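Local coordinates for cerato-platanin-like protein (Moniliophthora perniciosa, PDB 3SUK) that is of unknown function but belongs to the secreted cerato-platanin family of fungal proteins, which share a double-psi beta-barrel fold, at residues 2-10 / 105-115; 12-23 / 80-88. All coordinates share one frame; numbering follows the deposited sequence. Where two conformers were deposited one is given.

Interaction 1 (2-10 / 105-115)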
loop_
_atom_site.group_PDB
_atom_site.type_symbol
_atom_site.label_atom_id
_atom_site.label_comp_id
_atom_site.label_asym_id
_atom_site.label_seq_id
_atom_site.Cartn_x
_atom_site.Cartn_y
_atom_site.Cartn_z
ATOM N N GLY A 2 -5.290 3.500 -16.715
ATOM C CA GLY A 2 -4.178 4.431 -16.857
ATOM C C GLY A 2 -3.172 4.298 -15.694
ATOM O O GLY A 2 -3.414 3.671 -14.704
ATOM N N ALA A 3 -2.005 4.867 -15.835
ATOM C CA ALA A 3 -1.011 4.619 -14.827
ATOM C C ALA A 3 -1.294 5.471 -13.583
ATOM O O ALA A 3 -1.977 6.462 -13.658
ATOM C CB ALA A 3 0.351 4.860 -15.402
ATOM N N VAL A 4 -0.802 5.044 -12.429
ATOM C CA VAL A 4 -0.886 5.854 -11.228
ATOM C C VAL A 4 0.525 6.042 -10.689
ATOM O O VAL A 4 1.370 5.239 -10.940
ATOM C CB VAL A 4 -1.869 5.271 -10.159
ATOM C CG1 VAL A 4 -3.156 4.866 -10.794
ATOM C CG2 VAL A 4 -1.282 4.138 -9.428
ATOM N N GLN A 5 0.752 7.126 -9.973
ATOM C CA GLN A 5 2.135 7.304 -9.444
ATOM C C GLN A 5 2.337 6.492 -8.149
ATOM O O GLN A 5 1.410 6.203 -7.436
ATOM C CB GLN A 5 2.478 8.782 -9.204
ATOM C CG GLN A 5 2.522 9.717 -10.454
ATOM C CD GLN A 5 3.457 10.845 -10.165
ATOM O OE1 GLN A 5 3.216 11.619 -9.243
ATOM N NE2 GLN A 5 4.623 10.859 -10.848
ATOM N N LEU A 6 3.566 6.041 -7.977
ATOM C CA LEU A 6 3.957 5.288 -6.801
ATOM C C LEU A 6 5.297 5.796 -6.291
ATOM O O LEU A 6 6.199 5.921 -7.053
ATOM C CB LEU A 6 3.979 3.777 -7.095
ATOM C CG LEU A 6 4.272 2.897 -5.875
ATOM C CD1 LEU A 6 3.517 1.602 -5.966
ATOM C CD2 LEU A 6 5.738 2.610 -5.724
ATOM N N ARG A 7 5.396 5.983 -4.980
ATOM C CA ARG A 7 6.627 6.374 -4.300
ATOM C C ARG A 7 6.640 5.585 -2.984
ATOM O O ARG A 7 5.749 4.818 -2.722
ATOM C CB ARG A 7 6.687 7.882 -4.026
ATOM C CG ARG A 7 5.526 8.349 -3.206
ATOM C CD ARG A 7 5.223 9.882 -3.253
ATOM N NE ARG A 7 4.742 10.416 -4.528
ATOM C CZ ARG A 7 3.683 10.024 -5.270
ATOM N NH1 ARG A 7 2.846 8.951 -5.013
ATOM N NH2 ARG A 7 3.492 10.720 -6.367
ATOM N N PHE A 8 7.697 5.748 -2.215
ATOM C CA PHE A 8 7.802 5.040 -0.961
ATOM C C PHE A 8 7.843 5.987 0.210
ATOM O O PHE A 8 8.150 7.145 0.101
ATOM C CB PHE A 8 8.977 4.033 -0.940
ATOM C CG PHE A 8 10.341 4.671 -0.836
ATOM C CD1 PHE A 8 10.890 5.001 0.390
ATOM C CD2 PHE A 8 11.051 4.930 -1.954
ATOM C CE1 PHE A 8 12.087 5.566 0.483
ATOM C CE2 PHE A 8 12.301 5.479 -1.855
ATOM C CZ PHE A 8 12.807 5.809 -0.627
ATOM N N ASP A 9 7.416 5.439 1.319
ATOM C CA ASP A 9 7.374 6.155 2.602
ATOM C C ASP A 9 7.772 5.139 3.655
ATOM O O ASP A 9 7.069 4.193 3.880
ATOM C CB ASP A 9 5.949 6.671 2.829
ATOM C CG ASP A 9 5.777 7.463 4.133
ATOM O OD1 ASP A 9 6.576 7.342 5.001
ATOM O OD2 ASP A 9 4.788 8.182 4.248
ATOM N N ASN A 10 8.913 5.406 4.312
ATOM C CA ASN A 10 9.500 4.506 5.291
ATOM C C ASN A 10 8.673 4.334 6.571
ATOM O O ASN A 10 8.929 3.464 7.309
ATOM C CB ASN A 10 10.926 4.940 5.649
ATOM C CG ASN A 10 11.888 4.844 4.483
ATOM O OD1 ASN A 10 12.493 5.822 4.124
ATOM N ND2 ASN A 10 12.002 3.687 3.896
ATOM N N ALA A 105 14.072 0.879 -5.516
ATOM C CA ALA A 105 13.148 1.870 -4.982
ATOM C C ALA A 105 13.761 3.223 -4.729
ATOM O O ALA A 105 13.272 4.214 -5.161
ATOM C CB ALA A 105 12.546 1.344 -3.676
ATOM N N VAL A 106 14.888 3.213 -4.013
ATOM C CA VAL A 106 15.609 4.446 -3.751
ATOM C C VAL A 106 16.181 5.064 -5.025
ATOM O O VAL A 106 16.089 6.222 -5.243
ATOM C CB VAL A 106 16.700 4.230 -2.693
ATOM C CG1 VAL A 106 17.440 5.511 -2.467
ATOM C CG2 VAL A 106 16.092 3.732 -1.371
ATOM N N ALA A 107 16.708 4.202 -5.881
ATOM C CA ALA A 107 17.296 4.653 -7.147
ATOM C C ALA A 107 16.259 5.326 -8.061
ATOM O O ALA A 107 16.559 6.264 -8.742
ATOM C CB ALA A 107 17.944 3.522 -7.843
ATOM N N LEU A 108 15.067 4.756 -8.118
ATOM C CA LEU A 108 13.967 5.369 -8.883
ATOM C C LEU A 108 13.202 6.554 -8.256
ATOM O O LEU A 108 12.901 7.511 -8.851
ATOM C CB LEU A 108 13.033 4.269 -9.358
ATOM C CG LEU A 108 13.716 3.362 -10.373
ATOM C CD1 LEU A 108 12.873 2.142 -10.570
ATOM C CD2 LEU A 108 13.960 4.073 -11.706
ATOM N N GLY A 109 12.926 6.406 -6.988
ATOM C CA GLY A 109 12.176 7.374 -6.209
ATOM C C GLY A 109 10.676 7.445 -6.418
ATOM O O GLY A 109 9.942 7.120 -5.524
ATOM N N THR A 110 10.256 7.853 -7.612
ATOM C CA THR A 110 8.861 7.894 -8.057
ATOM C C THR A 110 8.695 7.203 -9.423
ATOM O O THR A 110 9.439 7.468 -10.317
ATOM C CB THR A 110 8.411 9.336 -8.140
ATOM O OG1 THR A 110 8.608 9.943 -6.878
ATOM C CG2 THR A 110 6.950 9.431 -8.445
ATOM N N ILE A 111 7.712 6.339 -9.552
ATOM C CA ILE A 111 7.445 5.596 -10.770
ATOM C C ILE A 111 5.959 5.640 -11.136
ATOM O O ILE A 111 5.118 6.020 -10.341
ATOM C CB ILE A 111 7.930 4.144 -10.673
ATOM C CG1 ILE A 111 7.085 3.395 -9.630
ATOM C CG2 ILE A 111 9.452 4.082 -10.459
ATOM C CD1 ILE A 111 7.395 1.949 -9.462
ATOM N N ASP A 112 5.656 5.290 -12.370
ATOM C CA ASP A 112 4.285 5.118 -12.822
ATOM C C ASP A 112 3.982 3.625 -12.857
ATOM O O ASP A 112 4.691 2.897 -13.440
ATOM C CB ASP A 112 4.105 5.706 -14.218
ATOM C CG ASP A 112 4.153 7.164 -14.209
ATOM O OD1 ASP A 112 3.781 7.746 -13.240
ATOM O OD2 ASP A 112 4.569 7.719 -15.206
ATOM N N VAL A 113 2.920 3.221 -12.195
ATOM C CA VAL A 113 2.554 1.815 -12.151
ATOM C C VAL A 113 1.170 1.583 -12.713
ATOM O O VAL A 113 0.459 2.488 -12.925
ATOM C CB VAL A 113 2.630 1.240 -10.716
ATOM C CG1 VAL A 113 4.041 1.402 -10.173
ATOM C CG2 VAL A 113 1.586 1.912 -9.752
ATOM N N GLN A 114 0.881 0.342 -13.027
ATOM C CA GLN A 114 -0.458 -0.075 -13.326
ATOM C C GLN A 114 -1.069 -0.677 -12.046
ATOM O O GLN A 114 -0.432 -1.384 -11.325
ATOM C CB GLN A 114 -0.471 -1.084 -14.475
ATOM C CG GLN A 114 -0.157 -0.484 -15.815
ATOM C CD GLN A 114 -1.211 0.465 -16.299
ATOM O OE1 GLN A 114 -2.372 0.171 -16.266
ATOM N NE2 GLN A 114 -0.790 1.616 -16.758
ATOM N N SER A 115 -2.284 -0.283 -11.757
ATOM C CA SER A 115 -2.949 -0.729 -10.553
ATOM C C SER A 115 -4.364 -1.217 -10.898
ATOM O O SER A 115 -5.098 -0.583 -11.624
ATOM C CB SER A 115 -3.007 0.433 -9.553
ATOM O OG SER A 115 -3.772 0.075 -8.414
HETATM O O HOH W 1 6.867 11.700 -5.638
HETATM O O HOH W 2 9.825 7.717 -2.874
#
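A3 lies against the end of Q114, where the bend of Q114 at chi2 (-67°) brings NE2 to 3.7 Å from A3 CB; A3 CA also makes a CA-H...O contact with V113 O. From V4 onward the two chains run antiparallel. V4 and V113 form a hydrogen-bonded pair, V4 N giving to V113 O in the carbonyl plane and V113 N returning a 2.8 Å bond to V4 O that is almost straight at 175°. Their CG2 methyls meet at 3.6 Å on the face that also carries L6 and I111. Q5, opposite D112 in a non-hydrogen-bonded pair, projects from the other face. It lies alongside the aspartate, CG 3.6 Å from D112 OD1, with amide and carboxylate planes turned 47° apart, while its NE2 approaches the T110 methyl. The next hydrogen-bonded pair is L6 with I111, where L6 CB rests against both I111 CG1 and V113 CG1. Strands 4-8 and 110-118 are the first and last of the chain, and their pairing closes the six-stranded sheet of this double-psi beta-barrel; F90, M97 and F69 add apolar contacts to its L6/I111 face. R7 is linked to T110 through one water, which accepts from NE at 2.7 Å and also bonds to T110 OG1. A second water joins F8 N to G109 O, just after helix 105-108. The F8 ring reaches that helix, with A105 O at its edge, 3.7 Å from CE2, and V106 CG2 4.0 Å from CZ. Replacing F8 with an alanine would probably open a gap beside A105 and V106 and cost the strand its apolar hold on the helix.

Interaction 2 (12-23 / 80-88)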
loop_
_atom_site.group_PDB
_atom_site.type_symbol
_atom_site.label_atom_id
_atom_site.label_comp_id
_atom_site.label_asym_id
_atom_site.label_seq_id
_atom_site.Cartn_x
_atom_site.Cartn_y
_atom_site.Cartn_z
ATOM N N TYR A 12 5.874 3.072 6.635
ATOM C CA TYR A 12 5.264 1.743 6.469
ATOM C C TYR A 12 6.202 0.547 6.548
ATOM O O TYR A 12 5.754 -0.546 6.574
ATOM C CB TYR A 12 4.422 1.703 5.165
ATOM C CG TYR A 12 3.468 2.884 5.051
ATOM C CD1 TYR A 12 2.514 3.142 6.030
ATOM C CD2 TYR A 12 3.552 3.762 3.991
ATOM C CE1 TYR A 12 1.660 4.237 5.926
ATOM C CE2 TYR A 12 2.732 4.848 3.908
ATOM C CZ TYR A 12 1.801 5.103 4.867
ATOM O OH TYR A 12 0.970 6.188 4.779
ATOM N N ASP A 13 7.493 0.815 6.534
ATOM C CA ASP A 13 8.522 -0.234 6.579
ATOM C C ASP A 13 8.661 -0.848 7.943
ATOM O O ASP A 13 9.237 -1.875 8.090
ATOM C CB ASP A 13 9.876 0.278 6.092
ATOM C CG ASP A 13 9.928 0.341 4.611
ATOM O OD1 ASP A 13 9.968 -0.736 4.021
ATOM O OD2 ASP A 13 9.870 1.414 4.093
ATOM N N ASN A 14 8.088 -0.180 8.911
ATOM C CA ASN A 14 8.243 -0.570 10.306
ATOM C C ASN A 14 7.014 -1.371 10.797
ATOM O O ASN A 14 5.963 -0.836 11.008
ATOM C CB ASN A 14 8.539 0.724 11.146
ATOM C CG ASN A 14 9.868 1.487 10.690
ATOM O OD1 ASN A 14 10.968 1.030 10.938
ATOM N ND2 ASN A 14 9.718 2.609 10.027
ATOM N N ALA A 15 7.217 -2.667 11.029
ATOM C CA ALA A 15 6.149 -3.617 11.393
ATOM C C ALA A 15 5.392 -3.239 12.647
ATOM O O ALA A 15 4.242 -3.544 12.788
ATOM C CB ALA A 15 6.704 -5.038 11.581
ATOM N N SER A 16 6.084 -2.592 13.560
ATOM C CA SER A 16 5.503 -2.305 14.853
ATOM C C SER A 16 4.677 -1.016 14.857
ATOM O O SER A 16 4.089 -0.667 15.833
ATOM C CB SER A 16 6.601 -2.248 15.920
ATOM O OG SER A 16 7.400 -1.133 15.727
ATOM N N GLY A 17 4.613 -0.321 13.738
ATOM C CA GLY A 17 3.792 0.874 13.689
ATOM C C GLY A 17 2.313 0.576 13.957
ATOM O O GLY A 17 1.748 -0.378 13.501
ATOM N N SER A 18 1.684 1.444 14.718
ATOM C CA SER A 18 0.285 1.309 15.063
ATOM C C SER A 18 -0.641 1.783 13.969
ATOM O O SER A 18 -0.439 2.804 13.398
ATOM C CB SER A 18 -0.020 2.086 16.362
ATOM O OG SER A 18 -1.395 2.046 16.648
ATOM N N MET A 19 -1.693 1.032 13.776
ATOM C CA MET A 19 -2.758 1.364 12.836
ATOM C C MET A 19 -3.485 2.653 13.249
ATOM O O MET A 19 -4.136 3.244 12.498
ATOM C CB MET A 19 -3.695 0.169 12.682
ATOM C CG MET A 19 -4.661 0.249 11.443
ATOM S SD MET A 19 -3.756 0.304 9.816
ATOM C CE MET A 19 -3.259 -1.430 9.700
ATOM N N ASN A 20 -3.326 3.042 14.516
ATOM C CA ASN A 20 -3.879 4.274 15.040
ATOM C C ASN A 20 -3.189 5.537 14.548
ATOM O O ASN A 20 -3.670 6.601 14.755
ATOM C CB ASN A 20 -3.980 4.221 16.564
ATOM C CG ASN A 20 -5.012 3.233 16.999
ATOM O OD1 ASN A 20 -6.057 3.125 16.423
ATOM N ND2 ASN A 20 -4.665 2.466 17.981
ATOM N N THR A 21 -2.079 5.360 13.851
ATOM C CA THR A 21 -1.290 6.459 13.289
ATOM C C THR A 21 -1.672 6.820 11.843
ATOM O O THR A 21 -1.145 7.749 11.311
ATOM C CB THR A 21 0.257 6.179 13.286
ATOM O OG1 THR A 21 0.562 5.094 12.411
ATOM C CG2 THR A 21 0.811 5.863 14.681
ATOM N N VAL A 22 -2.624 6.097 11.250
ATOM C CA VAL A 22 -3.026 6.312 9.869
ATOM C C VAL A 22 -4.504 6.652 9.791
ATOM O O VAL A 22 -5.183 6.595 10.739
ATOM C CB VAL A 22 -2.682 5.082 8.942
ATOM C CG1 VAL A 22 -1.212 4.829 8.939
ATOM C CG2 VAL A 22 -3.366 3.825 9.485
ATOM N N ALA A 23 -4.963 7.029 8.620
ATOM C CA ALA A 23 -6.311 7.430 8.407
ATOM C C ALA A 23 -7.307 6.305 8.748
ATOM O O ALA A 23 -8.364 6.587 9.212
ATOM C CB ALA A 23 -6.484 7.859 6.988
ATOM N N LEU A 80 -1.209 -5.563 -2.558
ATOM C CA LEU A 80 -0.931 -4.561 -1.558
ATOM C C LEU A 80 -2.208 -4.055 -0.916
ATOM O O LEU A 80 -3.166 -3.833 -1.576
ATOM C CB LEU A 80 -0.161 -3.401 -2.213
ATOM C CG LEU A 80 0.220 -2.273 -1.227
ATOM C CD1 LEU A 80 1.673 -1.828 -1.439
ATOM C CD2 LEU A 80 -0.707 -1.045 -1.410
ATOM N N VAL A 81 -2.177 -3.822 0.391
ATOM C CA VAL A 81 -3.334 -3.278 1.108
ATOM C C VAL A 81 -3.129 -1.806 1.382
ATOM O O VAL A 81 -2.160 -1.423 1.913
ATOM C CB VAL A 81 -3.589 -4.021 2.469
ATOM C CG1 VAL A 81 -4.766 -3.379 3.257
ATOM C CG2 VAL A 81 -3.890 -5.530 2.190
ATOM N N ALA A 82 -4.137 -1.040 1.045
ATOM C CA ALA A 82 -4.140 0.385 1.338
ATOM C C ALA A 82 -4.759 0.665 2.700
ATOM O O ALA A 82 -5.810 0.239 2.972
ATOM C CB ALA A 82 -4.847 1.140 0.206
ATOM N N ILE A 83 -3.989 1.356 3.515
ATOM C CA ILE A 83 -4.367 1.654 4.898
ATOM C C ILE A 83 -4.366 3.137 5.317
ATOM O O ILE A 83 -4.523 3.436 6.467
ATOM C CB ILE A 83 -3.433 0.864 5.857
ATOM C CG1 ILE A 83 -1.988 1.393 5.823
ATOM C CG2 ILE A 83 -3.496 -0.640 5.525
ATOM C CD1 ILE A 83 -1.092 0.867 6.917
ATOM N N ASP A 84 -4.079 4.029 4.382
ATOM C CA ASP A 84 -3.865 5.435 4.740
ATOM C C ASP A 84 -4.168 6.266 3.497
ATOM O O ASP A 84 -4.249 5.732 2.432
ATOM C CB ASP A 84 -2.413 5.607 5.214
ATOM C CG ASP A 84 -2.145 6.887 6.028
ATOM O OD1 ASP A 84 -3.075 7.601 6.324
ATOM O OD2 ASP A 84 -0.955 7.072 6.300
ATOM N N HIS A 85 -4.344 7.557 3.697
ATOM C CA HIS A 85 -4.520 8.533 2.626
ATOM C C HIS A 85 -3.178 8.948 2.013
ATOM O O HIS A 85 -2.308 9.232 2.708
ATOM C CB HIS A 85 -5.233 9.785 3.201
ATOM C CG HIS A 85 -5.234 10.967 2.264
ATOM N ND1 HIS A 85 -6.030 11.035 1.152
ATOM C CD2 HIS A 85 -4.494 12.094 2.259
ATOM C CE1 HIS A 85 -5.810 12.169 0.518
ATOM N NE2 HIS A 85 -4.890 12.831 1.179
ATOM N N ALA A 86 -3.133 9.027 0.685
ATOM C CA ALA A 86 -2.022 9.630 -0.059
ATOM C C ALA A 86 -2.617 10.758 -0.882
ATOM O O ALA A 86 -3.743 10.719 -1.261
ATOM C CB ALA A 86 -1.402 8.609 -0.979
ATOM N N GLY A 87 -1.817 11.768 -1.138
ATOM C CA GLY A 87 -2.236 12.852 -1.993
ATOM C C GLY A 87 -2.337 12.485 -3.459
ATOM O O GLY A 87 -3.016 13.112 -4.163
ATOM N N ASN A 88 -1.560 11.531 -3.917
ATOM C CA ASN A 88 -1.486 11.235 -5.349
ATOM C C ASN A 88 -0.992 9.803 -5.632
ATOM O O ASN A 88 0.173 9.577 -5.604
ATOM C CB ASN A 88 -0.533 12.284 -5.978
ATOM C CG ASN A 88 -0.256 12.077 -7.418
ATOM O OD1 ASN A 88 -1.026 11.562 -8.134
ATOM N ND2 ASN A 88 0.856 12.601 -7.842
#
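Y12 and D84 meet through a short hydrogen bond, the phenol OH giving to D84 OD2 at 2.6 Å. The carboxylate oxygen sits at the ring edge, in the ring plane, yet the ring and carboxylate planes stand 86° apart, and the hydroxyl reaches the anti side of OD2, somewhat out of the carboxylate plane. D84 attains this position with CG anti to its backbone N (chi1 -162°), which carries the carboxylate across V22, between Y12 and A23. There OD1 takes two backbone N-H groups from opposite faces of its plane: A23 N at 3.0 Å, in a bond of 164°, and H85 N at 2.9 Å, in a more bent one. With three bonds on its two oxygens, the carboxylate is fixed in rotation. V22 covers one face of the carboxylate, CB 3.5 Å from D84 CG, on the side from which A23 N also comes, and its CG2 methyl lies 3.3 Å from I83 O. Behind the aspartate, I83 supplies the apolar part of the contact. M19 curls at both chi2 and chi3, bringing SD to 4.0 Å from I83 CD1, although its CB does not point at the strand. V22 CG1 and Y12 CD1 approach the same methyl more distantly, each at 4.4 Å. Upstream of M19, S18 OG accepts from N20 N in an ST turn, and S18 O takes both T21 N and T21 OG1. H85 sends its imidazole away from the contact, with ND1 bonded to I53 O. Through the one aspartate, at the corner the chain turns at D84 after strand 74-83, the long loop that follows strand 4-8 is tied onto the double-psi beta-barrel of the cerato-platanin fold.

Overall arrangement
The centres of the two interactions lie about 16 Å apart, and both reach the same six-stranded sheet. Interaction 1 pairs its first and last strands, 4-8 and 110-118; interaction 2 fastens the loop after strand 4-8 to the corner that follows strand 74-83. Along the chain the order is 2-10, 12-23, 80-88, 105-115, so interaction 2 is nested within the loop that interaction 1 closes. They touch where N88 comes beside Q5 and R7, with a weak hydrogen bond from R7 NH1 to N88 O. A single cerato-platanin domain thus has its first and last strands joined through one contact and an early loop secured through the other.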